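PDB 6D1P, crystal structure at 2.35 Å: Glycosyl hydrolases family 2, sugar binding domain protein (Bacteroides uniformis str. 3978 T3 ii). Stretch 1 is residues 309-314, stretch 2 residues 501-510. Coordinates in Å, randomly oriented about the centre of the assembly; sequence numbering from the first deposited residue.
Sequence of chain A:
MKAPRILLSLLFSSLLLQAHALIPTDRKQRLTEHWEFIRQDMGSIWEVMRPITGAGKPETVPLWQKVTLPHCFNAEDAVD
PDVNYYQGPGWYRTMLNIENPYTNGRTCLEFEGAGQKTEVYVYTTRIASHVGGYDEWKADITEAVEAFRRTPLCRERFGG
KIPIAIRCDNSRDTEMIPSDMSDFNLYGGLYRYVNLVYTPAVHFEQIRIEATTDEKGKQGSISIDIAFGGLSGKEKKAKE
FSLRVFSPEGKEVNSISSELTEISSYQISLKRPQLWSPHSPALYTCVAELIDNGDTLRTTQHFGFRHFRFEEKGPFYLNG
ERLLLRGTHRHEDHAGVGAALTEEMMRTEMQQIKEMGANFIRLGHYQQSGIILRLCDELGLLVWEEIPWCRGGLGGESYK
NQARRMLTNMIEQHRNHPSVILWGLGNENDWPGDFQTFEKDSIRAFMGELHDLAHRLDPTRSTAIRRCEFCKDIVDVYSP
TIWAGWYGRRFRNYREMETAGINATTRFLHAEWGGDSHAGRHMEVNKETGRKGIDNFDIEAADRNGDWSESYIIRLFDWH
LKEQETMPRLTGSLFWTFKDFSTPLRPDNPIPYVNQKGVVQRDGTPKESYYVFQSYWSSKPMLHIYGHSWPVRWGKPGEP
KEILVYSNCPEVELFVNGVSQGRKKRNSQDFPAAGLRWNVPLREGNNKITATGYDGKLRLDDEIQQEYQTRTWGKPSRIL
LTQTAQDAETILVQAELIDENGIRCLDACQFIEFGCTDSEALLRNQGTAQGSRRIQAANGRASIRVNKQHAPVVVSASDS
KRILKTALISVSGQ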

# COMPACT_ATOMS: atom_id res chain seq x y z
N ARG A 309 41.25 2.03 -27.23
CA ARG A 309 42.38 2.40 -26.40
C ARG A 309 42.05 3.72 -25.72
O ARG A 309 41.61 4.67 -26.38
CB ARG A 309 43.66 2.51 -27.27
CG ARG A 309 44.82 3.29 -26.67
CD ARG A 309 46.12 3.14 -27.51
NE ARG A 309 46.17 4.01 -28.70
CZ ARG A 309 46.63 5.25 -28.68
NH1 ARG A 309 47.07 5.78 -27.55
NH2 ARG A 309 46.64 5.98 -29.79
N PHE A 310 42.24 3.76 -24.41
CA PHE A 310 42.20 5.00 -23.66
C PHE A 310 43.63 5.45 -23.43
O PHE A 310 44.40 4.74 -22.77
CB PHE A 310 41.46 4.83 -22.33
CG PHE A 310 40.00 4.54 -22.48
CD1 PHE A 310 39.08 5.58 -22.53
CD2 PHE A 310 39.55 3.23 -22.58
CE1 PHE A 310 37.73 5.32 -22.68
CE2 PHE A 310 38.19 2.97 -22.72
CZ PHE A 310 37.28 4.01 -22.78
N GLU A 311 43.99 6.60 -24.00
CA GLU A 311 45.37 7.08 -23.94
C GLU A 311 45.61 7.77 -22.61
O GLU A 311 44.80 8.59 -22.15
CB GLU A 311 45.67 8.03 -25.11
CG GLU A 311 47.17 8.29 -25.39
CD GLU A 311 47.45 8.99 -26.74
OE1 GLU A 311 46.86 10.07 -27.02
OE2 GLU A 311 48.26 8.47 -27.53
N GLU A 312 46.74 7.43 -21.98
CA GLU A 312 47.14 8.07 -20.74
C GLU A 312 47.27 9.57 -20.93
O GLU A 312 47.99 10.02 -21.82
CB GLU A 312 48.45 7.47 -20.26
CG GLU A 312 48.94 8.01 -18.94
CD GLU A 312 49.90 7.05 -18.29
OE1 GLU A 312 50.32 6.09 -18.98
OE2 GLU A 312 50.22 7.22 -17.09
N LYS A 313 46.55 10.34 -20.12
CA LYS A 313 46.49 11.80 -20.26
C LYS A 313 46.02 12.23 -21.65
O LYS A 313 46.25 13.37 -22.07
CB LYS A 313 47.85 12.44 -19.95
CG LYS A 313 48.39 12.22 -18.56
CD LYS A 313 47.56 12.95 -17.52
CE LYS A 313 48.08 12.74 -16.11
NZ LYS A 313 47.19 13.42 -15.13
N GLY A 314 45.36 11.33 -22.39
CA GLY A 314 44.93 11.65 -23.73
C GLY A 314 43.53 11.21 -24.05
O GLY A 314 42.78 10.83 -23.16
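Stretch 2, residues 501-510: GINATTRFLH

Stretch 1 leaves a strand at F310 and folds into a type II beta turn from E311 to G314, closed by G314 N to E311 O at 2.8 Å. Stretch 2 begins in a helix and continues as loop; T505 and R507 to L509 have extended phi/psi, while T506 (-58/-57) does not. The two backbones come closest at E312 and R507, whose CA atoms are 5.3 Å apart. As stretch 1 advances from F310 to K313, its partners step back from L509 through R507 to T506, so the two segments run in opposite senses here.

One main-chain hydrogen bond joins the turn to stretch 2. K313 N donates to T506 O at 2.8 Å, nearly straight at 172°. K313 has positive phi (57°). Its side chain starts sideways, with chi1 and chi2 both m, then extends through two t angles. This carries the ammonium to the carbonyls of N503 and T505: K313 NZ lies 2.5 Å from N503 O and makes a weak hydrogen bond to T505 O at 3.4 Å.

R507 is m, t, t, with chi4 at 84°. The extended chain lies across stretch 1, with R507 CD 3.8 Å from F310 CB, and R507 NE donates to F310 O at 2.8 Å. That oxygen lies near the guanidinium plane, while E312 N sits over one face.

E312 is t, t and places OE2 3.4 Å from T506 CG2. E312 OE1 is 4.6 Å from R507 NH1 but well out of the guanidinium plane, so only the charges are near. A water bridges them: it donates to E312 OE1 at 3.0 Å and accepts weakly from R507 NH2 at 3.3 Å.

F310 (m) points toward stretch 2 and is buried; its CE1 lies 4.4 Å from L509 CD2. E311 points away, and E311 OE2 forms a salt bridge with R309 NH1 at 2.9 Å, which includes a hydrogen bond donated by NH1.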

# COMPACT_ATOMS: atom_id res chain seq x y z
N GLY A 501 40.18 18.26 -14.53
CA GLY A 501 39.87 16.86 -14.31
C GLY A 501 40.72 15.94 -15.16
O GLY A 501 41.10 14.85 -14.72
N ILE A 502 41.03 16.36 -16.39
CA ILE A 502 41.89 15.55 -17.24
C ILE A 502 43.30 15.51 -16.69
O ILE A 502 43.96 14.47 -16.72
CB ILE A 502 41.87 16.07 -18.69
CG1 ILE A 502 40.58 15.68 -19.41
CG2 ILE A 502 43.09 15.54 -19.49
CD1 ILE A 502 40.44 16.27 -20.80
N ASN A 503 43.79 16.64 -16.17
CA ASN A 503 45.14 16.68 -15.60
C ASN A 503 45.27 15.84 -14.33
O ASN A 503 46.39 15.45 -13.98
CB ASN A 503 45.56 18.13 -15.34
CG ASN A 503 45.83 18.89 -16.64
OD1 ASN A 503 46.13 18.28 -17.65
ND2 ASN A 503 45.68 20.21 -16.63
N ALA A 504 44.16 15.52 -13.65
CA ALA A 504 44.20 14.95 -12.30
C ALA A 504 44.08 13.43 -12.25
O ALA A 504 43.98 12.86 -11.16
CB ALA A 504 43.09 15.56 -11.43
N THR A 505 44.07 12.76 -13.39
CA THR A 505 43.86 11.32 -13.35
C THR A 505 44.47 10.71 -14.60
O THR A 505 44.54 11.36 -15.64
CB THR A 505 42.36 10.96 -13.24
OG1 THR A 505 42.19 9.55 -13.06
CG2 THR A 505 41.59 11.41 -14.49
N THR A 506 44.89 9.45 -14.48
CA THR A 506 45.60 8.81 -15.58
C THR A 506 44.75 8.81 -16.85
O THR A 506 45.18 9.30 -17.90
CB THR A 506 45.97 7.38 -15.19
OG1 THR A 506 46.48 7.39 -13.86
CG2 THR A 506 47.02 6.82 -16.14
N ARG A 507 43.55 8.24 -16.76
CA ARG A 507 42.64 8.13 -17.90
C ARG A 507 41.30 8.69 -17.47
O ARG A 507 40.67 8.18 -16.53
CB ARG A 507 42.50 6.68 -18.36
CG ARG A 507 43.73 6.15 -19.02
CD ARG A 507 43.65 4.67 -19.21
NE ARG A 507 44.74 4.19 -20.06
CZ ARG A 507 45.97 3.90 -19.63
NH1 ARG A 507 46.29 4.05 -18.35
NH2 ARG A 507 46.89 3.47 -20.49
N PHE A 508 40.87 9.75 -18.16
CA PHE A 508 39.74 10.57 -17.76
C PHE A 508 38.56 10.34 -18.70
O PHE A 508 38.74 10.19 -19.91
CB PHE A 508 40.13 12.04 -17.75
CG PHE A 508 38.98 12.99 -17.51
CD1 PHE A 508 38.21 13.45 -18.57
CD2 PHE A 508 38.72 13.48 -16.24
CE1 PHE A 508 37.18 14.35 -18.37
CE2 PHE A 508 37.70 14.39 -16.03
CZ PHE A 508 36.92 14.82 -17.10
N LEU A 509 37.36 10.36 -18.13
CA LEU A 509 36.13 10.27 -18.91
C LEU A 509 35.07 11.01 -18.13
O LEU A 509 34.89 10.74 -16.94
CB LEU A 509 35.75 8.80 -19.12
CG LEU A 509 34.51 8.48 -19.94
CD1 LEU A 509 34.52 9.25 -21.27
CD2 LEU A 509 34.44 6.98 -20.19
N HIS A 510 34.40 11.97 -18.75
CA HIS A 510 33.45 12.79 -18.01
C HIS A 510 32.08 12.11 -18.04
O HIS A 510 31.33 12.23 -19.01
CB HIS A 510 33.39 14.21 -18.54
CG HIS A 510 32.49 15.10 -17.75
ND1 HIS A 510 32.53 16.47 -17.84
CD2 HIS A 510 31.52 14.81 -16.85
CE1 HIS A 510 31.62 16.99 -17.03
NE2 HIS A 510 30.98 16.00 -16.43
O HOH W 1 49.80 3.14 -18.90
O HOH W 2 42.38 11.26 -20.22